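Local coordinates for leucyl aminopeptidase (PDB 5NTD), which probably removes leucine and other residues from the amino ends of peptides, as a manganese-containing M17 metalloaminopeptidase that binds the inhibitor bestatin, at residues Leu151-Ala156 against Val186-Pro191; Val157-Lys162 against Thr204-Cys209; Glu227-Tyr232 against Arg268-Leu273; Lys234-Asp239 against Ala326-Gln331; Phe478-Leu483 against Gly489-Val494. One frame throughout, in Å; residues are numbered along the deposited sequence.

Interaction 1: Leu151-Ala156 against Val186-Pro191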
# COMPACT_ATOMS: atom_id res chain seq x y z
N LEU G 151 -13.16 40.64 -21.27
CA LEU G 151 -12.23 39.52 -21.57
C LEU G 151 -12.46 38.31 -20.63
O LEU G 151 -12.66 37.20 -21.12
CB LEU G 151 -10.75 39.94 -21.52
CG LEU G 151 -9.89 38.84 -22.16
CD1 LEU G 151 -9.39 39.30 -23.51
CD2 LEU G 151 -8.71 38.48 -21.27
N PRO G 152 -12.42 38.52 -19.31
CA PRO G 152 -12.67 37.37 -18.44
C PRO G 152 -14.05 36.76 -18.63
O PRO G 152 -14.19 35.54 -18.55
CB PRO G 152 -12.51 37.93 -17.03
CG PRO G 152 -12.54 39.39 -17.16
CD PRO G 152 -12.07 39.71 -18.54
N ILE G 153 -15.05 37.59 -18.90
CA ILE G 153 -16.42 37.08 -19.16
C ILE G 153 -16.45 36.28 -20.44
O ILE G 153 -17.07 35.23 -20.51
CB ILE G 153 -17.51 38.15 -19.13
CG1 ILE G 153 -18.09 38.24 -17.71
CG2 ILE G 153 -18.69 37.73 -19.99
CD1 ILE G 153 -17.44 39.27 -16.87
N ALA G 154 -15.76 36.76 -21.45
CA ALA G 154 -15.74 36.04 -22.74
C ALA G 154 -15.20 34.62 -22.59
O ALA G 154 -15.76 33.67 -23.10
CB ALA G 154 -14.93 36.80 -23.75
N ALA G 155 -14.08 34.52 -21.91
CA ALA G 155 -13.44 33.22 -21.67
C ALA G 155 -14.35 32.33 -20.76
O ALA G 155 -14.46 31.16 -20.97
CB ALA G 155 -12.05 33.40 -21.05
N ALA G 156 -14.96 32.97 -19.78
CA ALA G 156 -15.81 32.28 -18.81
C ALA G 156 -17.00 31.64 -19.48
O ALA G 156 -17.36 30.51 -19.17
CB ALA G 156 -16.28 33.23 -17.74
N VAL G 186 -23.81 36.61 -25.86
CA VAL G 186 -23.48 37.37 -24.68
C VAL G 186 -23.80 38.86 -24.93
O VAL G 186 -23.32 39.47 -25.88
CB VAL G 186 -22.00 37.24 -24.31
CG1 VAL G 186 -21.62 38.15 -23.15
CG2 VAL G 186 -21.69 35.80 -23.96
N VAL G 187 -24.62 39.41 -24.05
CA VAL G 187 -25.10 40.79 -24.16
C VAL G 187 -24.55 41.62 -23.03
O VAL G 187 -25.05 41.57 -21.91
CB VAL G 187 -26.63 40.86 -24.15
CG1 VAL G 187 -27.09 42.28 -24.48
CG2 VAL G 187 -27.22 39.88 -25.16
N PHE G 188 -23.50 42.36 -23.33
CA PHE G 188 -22.88 43.27 -22.32
C PHE G 188 -23.75 44.51 -22.12
O PHE G 188 -24.54 44.84 -23.01
CB PHE G 188 -21.50 43.73 -22.74
CG PHE G 188 -20.47 42.62 -22.78
CD1 PHE G 188 -20.03 42.01 -21.61
CD2 PHE G 188 -19.96 42.16 -24.00
CE1 PHE G 188 -19.09 40.99 -21.64
CE2 PHE G 188 -19.03 41.12 -24.04
CZ PHE G 188 -18.59 40.55 -22.86
N PRO G 189 -23.63 45.19 -20.99
CA PRO G 189 -24.37 46.46 -20.82
C PRO G 189 -23.99 47.56 -21.84
O PRO G 189 -24.85 48.23 -22.37
CB PRO G 189 -23.96 46.92 -19.41
CG PRO G 189 -23.49 45.67 -18.74
CD PRO G 189 -22.82 44.87 -19.82
N GLU G 190 -22.69 47.69 -22.09
CA GLU G 190 -22.15 48.70 -22.98
C GLU G 190 -21.43 48.03 -24.13
O GLU G 190 -21.01 46.88 -24.00
CB GLU G 190 -21.13 49.57 -22.24
CG GLU G 190 -21.62 50.28 -20.98
CD GLU G 190 -22.73 51.29 -21.30
OE1 GLU G 190 -22.95 51.64 -22.47
OE2 GLU G 190 -23.37 51.78 -20.38
N PRO G 191 -21.22 48.77 -25.25
CA PRO G 191 -20.39 48.20 -26.31
C PRO G 191 -19.02 47.78 -25.74
O PRO G 191 -18.43 48.53 -24.99
CB PRO G 191 -20.23 49.36 -27.28
CG PRO G 191 -21.45 50.19 -27.08
CD PRO G 191 -21.76 50.08 -25.62
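Within the beta-alpha-beta unit made of strand 140-145, helix 150-158 and strand 183-188, Ile153 of the helix packs against Val186 and Phe188 of the second strand. The CG2 methyl of Ile153 makes most of the contact: CG2 lies 3.7 Å from Phe188 CE1, and Phe188 CZ follows at 4.0 Å from the same CG2. Ile153 CB also comes within 4.1 Å of Phe188 CE1. In Ile153 it is CG1 that sits at chi1 -92°, off a staggered value, which leaves CG2 roughly anti to the backbone N, on the strand side. The methyl meets the Phe188 ring obliquely, and the two side chains run antiparallel alongside each other. Val186 completes the group more loosely, with its CG1 4.3 Å from Ile153 CG2. The same CG1 also sits 3.9 Å above one face of the Phe188 ring, shifted toward the rim. All three touching residues are buried, and every atom pair between them is apolar. Around them, Phe28 of the neighbouring strand 26-30 touches Val186, Phe188 and Ala154, Val145 of strand 140-145 touches Val186 and Phe188, and Leu199 of helix 196-214 reaches both Phe188 and Ala154.

Interaction 2: Val157-Lys162 against Thr204-Cys209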
# COMPACT_ATOMS: atom_id res chain seq x y z
N VAL G 157 -17.58 32.36 -20.42
CA VAL G 157 -18.74 31.85 -21.17
C VAL G 157 -18.30 30.83 -22.22
O VAL G 157 -18.96 29.81 -22.43
CB VAL G 157 -19.53 32.97 -21.83
CG1 VAL G 157 -20.62 32.42 -22.73
CG2 VAL G 157 -20.14 33.85 -20.76
N ALA G 158 -17.17 31.09 -22.84
CA ALA G 158 -16.57 30.12 -23.77
C ALA G 158 -16.37 28.73 -23.13
O ALA G 158 -16.60 27.69 -23.76
CB ALA G 158 -15.23 30.62 -24.29
N ARG G 159 -15.99 28.71 -21.87
CA ARG G 159 -15.66 27.42 -21.18
C ARG G 159 -16.86 26.79 -20.49
O ARG G 159 -16.76 25.71 -19.94
CB ARG G 159 -14.46 27.58 -20.21
CG ARG G 159 -14.75 28.21 -18.86
CD ARG G 159 -13.49 28.27 -18.00
NE ARG G 159 -12.84 29.58 -17.97
CZ ARG G 159 -11.71 29.92 -18.62
NH1 ARG G 159 -11.09 29.06 -19.42
NH2 ARG G 159 -11.20 31.12 -18.47
N CYS G 160 -18.00 27.46 -20.54
CA CYS G 160 -19.17 27.00 -19.78
C CYS G 160 -20.00 26.03 -20.60
O CYS G 160 -19.85 25.89 -21.80
CB CYS G 160 -20.03 28.18 -19.31
SG CYS G 160 -21.29 28.68 -20.51
N GLY G 161 -20.91 25.39 -19.90
CA GLY G 161 -21.90 24.54 -20.52
C GLY G 161 -21.32 23.27 -21.09
O GLY G 161 -20.22 22.85 -20.73
N LYS G 162 -22.09 22.66 -21.98
CA LYS G 162 -21.69 21.41 -22.61
C LYS G 162 -20.52 21.64 -23.51
O LYS G 162 -20.43 22.67 -24.16
CB LYS G 162 -22.86 20.79 -23.36
CG LYS G 162 -23.79 20.12 -22.36
CD LYS G 162 -25.19 19.73 -22.77
CE LYS G 162 -25.79 18.66 -21.86
NZ LYS G 162 -25.59 18.94 -20.41
N THR G 204 -12.99 31.31 -29.14
CA THR G 204 -12.64 30.19 -30.05
C THR G 204 -11.40 29.44 -29.54
O THR G 204 -11.37 28.21 -29.55
CB THR G 204 -12.42 30.71 -31.49
OG1 THR G 204 -13.62 31.36 -31.90
CG2 THR G 204 -12.10 29.55 -32.46
N SER G 205 -10.38 30.19 -29.13
CA SER G 205 -9.14 29.59 -28.64
C SER G 205 -9.35 28.84 -27.31
O SER G 205 -8.79 27.78 -27.09
CB SER G 205 -8.04 30.62 -28.50
OG SER G 205 -7.35 30.78 -29.74
N THR G 206 -10.16 29.41 -26.42
CA THR G 206 -10.52 28.73 -25.18
C THR G 206 -11.17 27.35 -25.47
O THR G 206 -10.83 26.35 -24.86
CB THR G 206 -11.50 29.54 -24.36
OG1 THR G 206 -10.86 30.76 -23.98
CG2 THR G 206 -11.93 28.80 -23.07
N GLN G 207 -12.07 27.35 -26.45
CA GLN G 207 -12.85 26.16 -26.81
C GLN G 207 -12.07 25.15 -27.63
O GLN G 207 -12.24 23.95 -27.46
CB GLN G 207 -14.12 26.52 -27.53
CG GLN G 207 -15.08 27.23 -26.60
CD GLN G 207 -16.37 27.65 -27.28
OE1 GLN G 207 -16.41 27.79 -28.52
NE2 GLN G 207 -17.40 27.89 -26.50
N LEU G 208 -11.19 25.63 -28.49
CA LEU G 208 -10.28 24.71 -29.22
C LEU G 208 -9.35 24.02 -28.21
O LEU G 208 -9.11 22.84 -28.30
CB LEU G 208 -9.45 25.45 -30.27
CG LEU G 208 -8.43 24.60 -31.00
CD1 LEU G 208 -9.09 23.43 -31.70
CD2 LEU G 208 -7.69 25.44 -32.03
N CYS G 209 -8.83 24.81 -27.29
CA CYS G 209 -7.95 24.31 -26.23
C CYS G 209 -8.68 23.24 -25.42
O CYS G 209 -8.19 22.13 -25.22
CB CYS G 209 -7.51 25.43 -25.33
SG CYS G 209 -6.33 24.94 -24.05
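Gln207 donates one hydrogen bond across the contact, from NE2 to Ala158 O at 2.9 Å. The bond is nearly straight (162° at the hydrogen) and uses a lone pair of the carbonyl oxygen, with NE2 in the carbonyl plane and a C=O...N angle of 119°. The oxygen also lies almost in the plane of the Gln207 amide. An extended chain beyond CG carries the amide to this position. Its rotation is further fixed from outside: OE1 accepts hydrogen bonds from Tyr22 OH and Thr24 OG1, and NE2 has a second acceptor in Asn25 OD1.

The apolar part centres on Ala158, whose CB abuts Thr206 CB at 3.9 Å. Here the backbones come close, the CA atoms of Ala158 and Gln207 being 6.2 Å apart. The small Ala158 side chain thus fits where the end of helix 150-158 approaches helix 196-214, the long helix that, as in other M17 aminopeptidases, links the N-terminal and catalytic domains.

A third, mixed contact involves Arg159 and Thr206, whose side chains cross obliquely. Thr206 CG2 lies 4.0 Å from Arg159 CB and 3.8 Å from Arg159 NH1. The arginine chain bends at chi3 (101°), bringing the guanidinium past that methyl. Its polar partners lie elsewhere: NH1 bonds to Thr507 O, and NH2 forms a salt bridge with Glu437.

Interaction 3: Glu227-Tyr232 against Arg268-Leu273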
# COMPACT_ATOMS: atom_id res chain seq x y z
N GLU G 227 -0.73 17.42 -37.21
CA GLU G 227 -1.53 17.72 -38.42
C GLU G 227 -2.43 18.91 -38.19
O GLU G 227 -2.64 19.72 -39.09
CB GLU G 227 -2.39 16.54 -38.85
CG GLU G 227 -1.59 15.44 -39.51
CD GLU G 227 -2.44 14.19 -39.74
OE1 GLU G 227 -3.56 14.34 -40.28
OE2 GLU G 227 -2.01 13.07 -39.36
N ILE G 228 -2.97 19.00 -37.00
CA ILE G 228 -3.83 20.14 -36.64
C ILE G 228 -3.04 21.45 -36.71
O ILE G 228 -3.50 22.44 -37.26
CB ILE G 228 -4.47 19.97 -35.26
CG1 ILE G 228 -5.55 18.88 -35.36
CG2 ILE G 228 -5.08 21.28 -34.76
CD1 ILE G 228 -5.91 18.27 -34.02
N ALA G 229 -1.84 21.43 -36.15
CA ALA G 229 -0.95 22.59 -36.20
C ALA G 229 -0.62 22.97 -37.66
O ALA G 229 -0.66 24.14 -38.04
CB ALA G 229 0.32 22.33 -35.44
N GLN G 230 -0.31 21.97 -38.46
CA GLN G 230 -0.03 22.17 -39.90
C GLN G 230 -1.24 22.77 -40.65
O GLN G 230 -1.09 23.68 -41.44
CB GLN G 230 0.38 20.86 -40.56
CG GLN G 230 1.79 20.48 -40.16
CD GLN G 230 2.14 19.04 -40.45
OE1 GLN G 230 1.31 18.14 -40.36
NE2 GLN G 230 3.39 18.80 -40.80
N GLY G 231 -2.42 22.27 -40.34
CA GLY G 231 -3.66 22.80 -40.90
C GLY G 231 -3.84 24.28 -40.62
O GLY G 231 -4.19 25.08 -41.51
N TYR G 232 -3.63 24.66 -39.37
CA TYR G 232 -3.73 26.08 -38.98
C TYR G 232 -2.62 26.90 -39.66
O TYR G 232 -2.84 28.03 -40.08
CB TYR G 232 -3.70 26.25 -37.48
CG TYR G 232 -5.07 26.08 -36.88
CD1 TYR G 232 -6.02 27.09 -36.98
CD2 TYR G 232 -5.42 24.92 -36.18
CE1 TYR G 232 -7.30 26.94 -36.42
CE2 TYR G 232 -6.69 24.76 -35.63
CZ TYR G 232 -7.64 25.76 -35.76
OH TYR G 232 -8.88 25.64 -35.20
N ARG G 268 7.32 14.24 -31.64
CA ARG G 268 7.61 15.37 -32.52
C ARG G 268 7.91 16.60 -31.72
O ARG G 268 7.21 16.90 -30.76
CB ARG G 268 6.41 15.65 -33.45
CG ARG G 268 6.29 14.63 -34.58
CD ARG G 268 4.85 14.25 -34.77
NE ARG G 268 4.58 13.54 -36.02
CZ ARG G 268 4.32 12.25 -36.13
NH1 ARG G 268 4.30 11.45 -35.08
NH2 ARG G 268 4.01 11.76 -37.31
N LEU G 269 8.91 17.32 -32.17
CA LEU G 269 9.15 18.69 -31.74
C LEU G 269 8.64 19.60 -32.86
O LEU G 269 9.21 19.70 -33.93
CB LEU G 269 10.61 18.93 -31.49
CG LEU G 269 10.95 20.10 -30.58
CD1 LEU G 269 10.47 19.90 -29.15
CD2 LEU G 269 12.45 20.31 -30.59
N VAL G 270 7.54 20.28 -32.57
CA VAL G 270 6.84 21.11 -33.52
C VAL G 270 6.98 22.59 -33.16
O VAL G 270 6.50 23.02 -32.11
CB VAL G 270 5.37 20.76 -33.59
CG1 VAL G 270 4.64 21.63 -34.60
CG2 VAL G 270 5.18 19.31 -33.95
N THR G 271 7.63 23.36 -34.02
CA THR G 271 7.81 24.77 -33.77
C THR G 271 7.06 25.62 -34.79
O THR G 271 7.21 25.45 -36.00
CB THR G 271 9.30 25.17 -33.72
OG1 THR G 271 9.96 24.46 -32.65
CG2 THR G 271 9.45 26.66 -33.46
N LEU G 272 6.28 26.55 -34.27
CA LEU G 272 5.49 27.47 -35.06
C LEU G 272 6.06 28.89 -34.90
O LEU G 272 6.49 29.25 -33.81
CB LEU G 272 4.02 27.47 -34.63
CG LEU G 272 3.44 26.09 -34.35
CD1 LEU G 272 2.01 26.22 -33.87
CD2 LEU G 272 3.49 25.23 -35.58
N LEU G 273 6.06 29.65 -36.00
CA LEU G 273 6.60 31.04 -36.00
C LEU G 273 5.62 32.03 -36.50
O LEU G 273 5.00 31.86 -37.53
CB LEU G 273 7.84 31.16 -36.84
CG LEU G 273 9.05 30.39 -36.34
CD1 LEU G 273 10.12 30.34 -37.45
CD2 LEU G 273 9.63 31.05 -35.08
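Where Ala229 touches Val270 and Leu272, flat groups stay at the margin. The Tyr232 ring has Ile228 CG2 of its own helix at its edge, in plane, and its OH bonds to Cys19 O. Two charged flat groups, the Glu227 carboxylate and the Arg268 guanidinium, belong to the two segments but remain apart, with 6.5 Å between Glu227 OE2 and Arg268 NH2; Arg268 NH1 instead bonds to Ala266 O.

The contact itself rests on a single methyl. Ala229 CB faces the strand and lies 4.3 Å from Leu272 CD2 and 4.5 Å from Val270 CG1. Val270 and Leu272 are two residues apart and so emerge on the same side of the strand, toward the helix. In Val270, CG1 is placed anti to the backbone N (chi1 -180°), where it comes nearest to Ala229. The backbones are well separated, Ala229 CA and Leu272 CA being 8.2 Å apart.

Helix 222-236 thereby lies over the catalytic-domain sheet at strand 268-274, which is hydrogen-bonded antiparallel to strands 239-244 and 334-344. Phe320 of helix 314-328 touches both Ala229 and Leu272.

With nothing but these rather long carbon-carbon approaches, the two segments meet by dispersion and exclusion of water rather than by directional bonding. The opposite charges of Glu227 and Arg268 could add a weak attraction at most.

Interaction 4: Lys234-Asp239 against Ala326-Gln331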
# COMPACT_ATOMS: atom_id res chain seq x y z
N LYS G 234 -1.26 26.35 -42.67
CA LYS G 234 -1.70 26.60 -44.09
C LYS G 234 -2.74 27.73 -44.08
O LYS G 234 -2.66 28.67 -44.85
CB LYS G 234 -2.22 25.36 -44.88
N ALA G 235 -3.73 27.61 -43.21
CA ALA G 235 -4.88 28.54 -43.22
C ALA G 235 -4.52 29.95 -42.87
O ALA G 235 -5.00 30.89 -43.48
CB ALA G 235 -5.98 28.05 -42.29
N LEU G 236 -3.71 30.11 -41.85
CA LEU G 236 -3.39 31.46 -41.31
C LEU G 236 -2.06 32.01 -41.80
O LEU G 236 -1.72 33.14 -41.53
CB LEU G 236 -3.41 31.44 -39.78
CG LEU G 236 -4.79 31.16 -39.18
CD1 LEU G 236 -4.68 30.93 -37.69
CD2 LEU G 236 -5.75 32.33 -39.44
N GLY G 237 -1.29 31.19 -42.49
CA GLY G 237 -0.03 31.62 -43.09
C GLY G 237 1.13 31.84 -42.16
O GLY G 237 1.98 32.71 -42.40
N PHE G 238 1.23 31.03 -41.10
CA PHE G 238 2.45 31.07 -40.26
C PHE G 238 3.33 29.87 -40.55
O PHE G 238 2.92 28.92 -41.20
CB PHE G 238 2.14 31.23 -38.76
CG PHE G 238 1.27 30.13 -38.18
CD1 PHE G 238 1.82 28.88 -37.87
CD2 PHE G 238 -0.09 30.35 -37.96
CE1 PHE G 238 1.02 27.86 -37.36
CE2 PHE G 238 -0.88 29.33 -37.45
CZ PHE G 238 -0.32 28.10 -37.14
N ASP G 239 4.55 29.93 -40.07
CA ASP G 239 5.57 28.90 -40.38
C ASP G 239 5.49 27.73 -39.39
O ASP G 239 5.16 27.89 -38.23
CB ASP G 239 6.99 29.48 -40.41
CG ASP G 239 7.21 30.39 -41.63
OD1 ASP G 239 6.73 30.05 -42.75
OD2 ASP G 239 7.91 31.41 -41.49
N ALA G 326 -2.97 35.17 -31.01
CA ALA G 326 -2.03 36.22 -31.37
C ALA G 326 -1.98 36.41 -32.90
O ALA G 326 -1.88 37.56 -33.37
CB ALA G 326 -0.64 35.93 -30.85
N VAL G 327 -2.02 35.30 -33.64
CA VAL G 327 -1.97 35.37 -35.12
C VAL G 327 -3.28 35.96 -35.65
O VAL G 327 -3.30 36.89 -36.46
CB VAL G 327 -1.74 34.02 -35.77
CG1 VAL G 327 -1.89 34.12 -37.29
CG2 VAL G 327 -0.36 33.51 -35.42
N ARG G 328 -4.37 35.44 -35.15
CA ARG G 328 -5.69 35.89 -35.60
C ARG G 328 -5.96 37.37 -35.29
O ARG G 328 -6.54 38.07 -36.12
CB ARG G 328 -6.81 35.04 -35.04
CG ARG G 328 -6.97 33.75 -35.79
CD ARG G 328 -7.91 32.81 -35.08
NE ARG G 328 -8.43 31.79 -35.99
CZ ARG G 328 -9.03 30.65 -35.62
NH1 ARG G 328 -9.22 30.36 -34.32
NH2 ARG G 328 -9.44 29.80 -36.55
N LEU G 329 -5.56 37.83 -34.12
CA LEU G 329 -5.70 39.25 -33.73
C LEU G 329 -4.52 40.13 -34.10
O LEU G 329 -4.54 41.33 -33.85
CB LEU G 329 -5.94 39.40 -32.24
CG LEU G 329 -7.16 38.62 -31.72
CD1 LEU G 329 -7.38 38.95 -30.25
CD2 LEU G 329 -8.41 38.93 -32.54
N GLN G 330 -3.52 39.53 -34.73
CA GLN G 330 -2.31 40.24 -35.17
C GLN G 330 -1.73 41.06 -34.04
O GLN G 330 -1.42 42.24 -34.19
CB GLN G 330 -2.60 41.14 -36.37
CG GLN G 330 -2.99 40.30 -37.56
CD GLN G 330 -3.27 41.14 -38.78
OE1 GLN G 330 -3.92 42.20 -38.71
NE2 GLN G 330 -2.76 40.68 -39.94
N GLN G 331 -1.59 40.42 -32.89
CA GLN G 331 -0.92 41.07 -31.75
C GLN G 331 0.54 41.34 -32.12
O GLN G 331 1.15 40.54 -32.85
CB GLN G 331 -0.99 40.20 -30.51
CG GLN G 331 -2.39 40.11 -29.94
CD GLN G 331 -2.44 39.28 -28.66
OE1 GLN G 331 -2.41 38.06 -28.71
NE2 GLN G 331 -2.54 39.95 -27.52
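Leu236 and Val327 lie 7.5 Å apart at their CA atoms, near the C-terminal ends of helices 222-236 and 314-328 in the catalytic domain. Past both ends the chain turns through a residue of positive phi: Gly237 (74°) on one side and Gln330 (50°) on the other. The second is a Schellman motif, with backbone bonds from Gln331 N to Ala326 O (2.9 Å) and from Gln330 N to Val327 O (3.2 Å).

Val327 is gripped by two residues, one per methyl. Its CG1 meets Leu236 CB at 4.0 Å, while CG2 meets Phe238. Leu236 also spreads both its methyls over the aliphatic part of Arg328, CD1 and CD2 each being 4.1 Å from Arg328 CG. These two side chains cross at about a right angle, and the arginine runs on extended from CG to NE, past Leu236 to touch Tyr232.

Leu236, Val327 and Arg328 keep some exposure, whereas Phe238 is buried. It also packs edge-to-face with Phe323 of helix 314-328 and touches Leu272 of strand 268-274. The chi1 of Phe238 (59°) sets its ring between backbone N and carbonyl carbon, and there CD2 comes to 4.1 Å from Val327 CG2, an approach that is oblique to the ring.

Interaction 5: Phe478-Leu483 against Gly489-Val494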
# COMPACT_ATOMS: atom_id res chain seq x y z
N PHE G 478 14.79 22.29 -12.93
CA PHE G 478 15.33 21.29 -13.87
C PHE G 478 15.32 21.86 -15.29
O PHE G 478 16.29 21.78 -16.04
CB PHE G 478 14.54 19.98 -13.84
CG PHE G 478 15.02 18.98 -14.85
CD1 PHE G 478 14.61 19.04 -16.16
CD2 PHE G 478 15.92 17.99 -14.48
CE1 PHE G 478 15.07 18.13 -17.10
CE2 PHE G 478 16.39 17.07 -15.42
CZ PHE G 478 15.97 17.13 -16.72
N ILE G 479 14.17 22.40 -15.64
CA ILE G 479 13.95 22.96 -16.99
C ILE G 479 14.97 24.08 -17.28
O ILE G 479 15.55 24.12 -18.34
CB ILE G 479 12.53 23.50 -17.14
CG1 ILE G 479 11.52 22.36 -17.02
CG2 ILE G 479 12.38 24.19 -18.49
CD1 ILE G 479 10.10 22.84 -16.75
N THR G 480 15.22 24.92 -16.28
CA THR G 480 16.14 26.06 -16.44
C THR G 480 17.58 25.63 -16.75
O THR G 480 18.28 26.33 -17.46
CB THR G 480 16.17 27.04 -15.25
OG1 THR G 480 16.72 26.41 -14.09
CG2 THR G 480 14.78 27.51 -14.96
N THR G 481 17.99 24.47 -16.26
CA THR G 481 19.36 23.98 -16.50
C THR G 481 19.61 23.72 -17.99
O THR G 481 20.75 23.61 -18.40
CB THR G 481 19.70 22.70 -15.73
OG1 THR G 481 18.95 21.59 -16.25
CG2 THR G 481 19.45 22.87 -14.23
N HIS G 482 18.54 23.62 -18.76
CA HIS G 482 18.65 23.38 -20.21
C HIS G 482 18.40 24.61 -21.10
O HIS G 482 18.32 24.51 -22.31
CB HIS G 482 17.75 22.24 -20.58
CG HIS G 482 18.07 21.01 -19.81
ND1 HIS G 482 19.25 20.31 -19.98
CD2 HIS G 482 17.44 20.44 -18.76
CE1 HIS G 482 19.29 19.32 -19.12
NE2 HIS G 482 18.20 19.37 -18.37
N LEU G 483 18.29 25.76 -20.48
CA LEU G 483 18.25 27.04 -21.21
C LEU G 483 19.61 27.27 -21.83
O LEU G 483 20.64 26.96 -21.22
CB LEU G 483 17.92 28.22 -20.29
CG LEU G 483 16.48 28.23 -19.76
CD1 LEU G 483 16.32 29.16 -18.60
CD2 LEU G 483 15.51 28.59 -20.89
N GLY G 489 17.31 36.43 -20.79
CA GLY G 489 16.04 37.11 -20.53
C GLY G 489 15.23 36.50 -19.41
O GLY G 489 15.74 35.76 -18.58
N ALA G 490 13.94 36.76 -19.45
CA ALA G 490 13.02 36.31 -18.41
C ALA G 490 12.49 34.94 -18.77
O ALA G 490 12.11 34.67 -19.90
CB ALA G 490 11.88 37.30 -18.23
N HIS G 491 12.44 34.08 -17.78
CA HIS G 491 11.87 32.73 -17.97
C HIS G 491 10.71 32.50 -17.01
O HIS G 491 10.86 32.62 -15.80
CB HIS G 491 12.91 31.65 -17.75
CG HIS G 491 12.33 30.28 -17.78
ND1 HIS G 491 12.59 29.35 -16.81
CD2 HIS G 491 11.47 29.69 -18.65
CE1 HIS G 491 11.91 28.24 -17.08
NE2 HIS G 491 11.22 28.43 -18.18
N ILE G 492 9.55 32.24 -17.59
CA ILE G 492 8.34 32.01 -16.84
C ILE G 492 7.89 30.56 -17.03
O ILE G 492 7.51 30.16 -18.12
CB ILE G 492 7.18 32.90 -17.31
CG1 ILE G 492 7.57 34.39 -17.21
CG2 ILE G 492 5.93 32.63 -16.46
CD1 ILE G 492 6.60 35.33 -17.90
N HIS G 493 7.96 29.79 -15.94
CA HIS G 493 7.49 28.42 -15.94
C HIS G 493 6.11 28.38 -15.30
O HIS G 493 5.93 28.79 -14.17
CB HIS G 493 8.47 27.52 -15.19
CG HIS G 493 7.90 26.17 -14.86
ND1 HIS G 493 7.48 25.28 -15.83
CD2 HIS G 493 7.63 25.58 -13.68
CE1 HIS G 493 6.98 24.20 -15.25
NE2 HIS G 493 7.08 24.36 -13.94
N VAL G 494 5.16 27.90 -16.06
CA VAL G 494 3.75 27.81 -15.64
C VAL G 494 3.33 26.34 -15.46
O VAL G 494 3.25 25.57 -16.42
CB VAL G 494 2.79 28.45 -16.64
CG1 VAL G 494 1.37 28.52 -16.09
CG2 VAL G 494 3.25 29.84 -16.99
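Thr480 and His491 make the tightest approach: Thr480 CG2 sits at the edge of the imidazole, near its plane, 3.4 Å from His491 ND1 and 3.6 Å from His491 CE1. With OG1 at chi1 67°, between N and the carbonyl carbon and bonded to Tyr477 O, CG2 lies anti to the carbonyl carbon and points at the ring edge. A second close point is Ile479 CD1, 3.7 Å from both ND1 and CE1 of His493, the next histidine along the strand, two residues on; the side chains cross at about a right angle.

The looser approach is that of Leu483, which ends the type I turn begun at Thr480 and, like Thr480, is partly exposed. Its CD1 is 4.1 Å from His491 ND1, oblique to the ring.

Both histidines are held by one carboxylate: Asp398 OD2 bonds to His491 NE2 and Asp398 OD1 to His493 ND1, which should limit ring rotation. The His493 side chain is about 10 Å from bound bestatin, and Leu402 of the bicarbonate pocket touches both Ile479 and His493. In fold terms, helix 471-480 returns through a short loop to strand 490-495 and covers it, as in the layered alpha/beta catalytic domain of M17 aminopeptidases.

Interactions 1 and 2 share helix 150-158 and touch through Val186 and Val157: one packs the helix on its sheet, the other joins it to helix 196-214. Interactions 3 and 4 likewise share helix 222-236, their centres about 12 Å apart, and Leu273 and Asp239 probably share a backbone hydrogen bond. Helix 196-214 ties the pairs together, since Leu208 packs on Tyr232 and Thr204 on Arg328. Interaction 5 touches none of the others but reaches the same sheet as interaction 3. Interaction 4 alone is only partly buried. Interactions 1, 3 and 4 meet through carbon atoms alone, 4 using an arginine's aliphatic part; only interaction 2 has a cross-segment hydrogen bond; interaction 5 sets aliphatic groups against imidazoles.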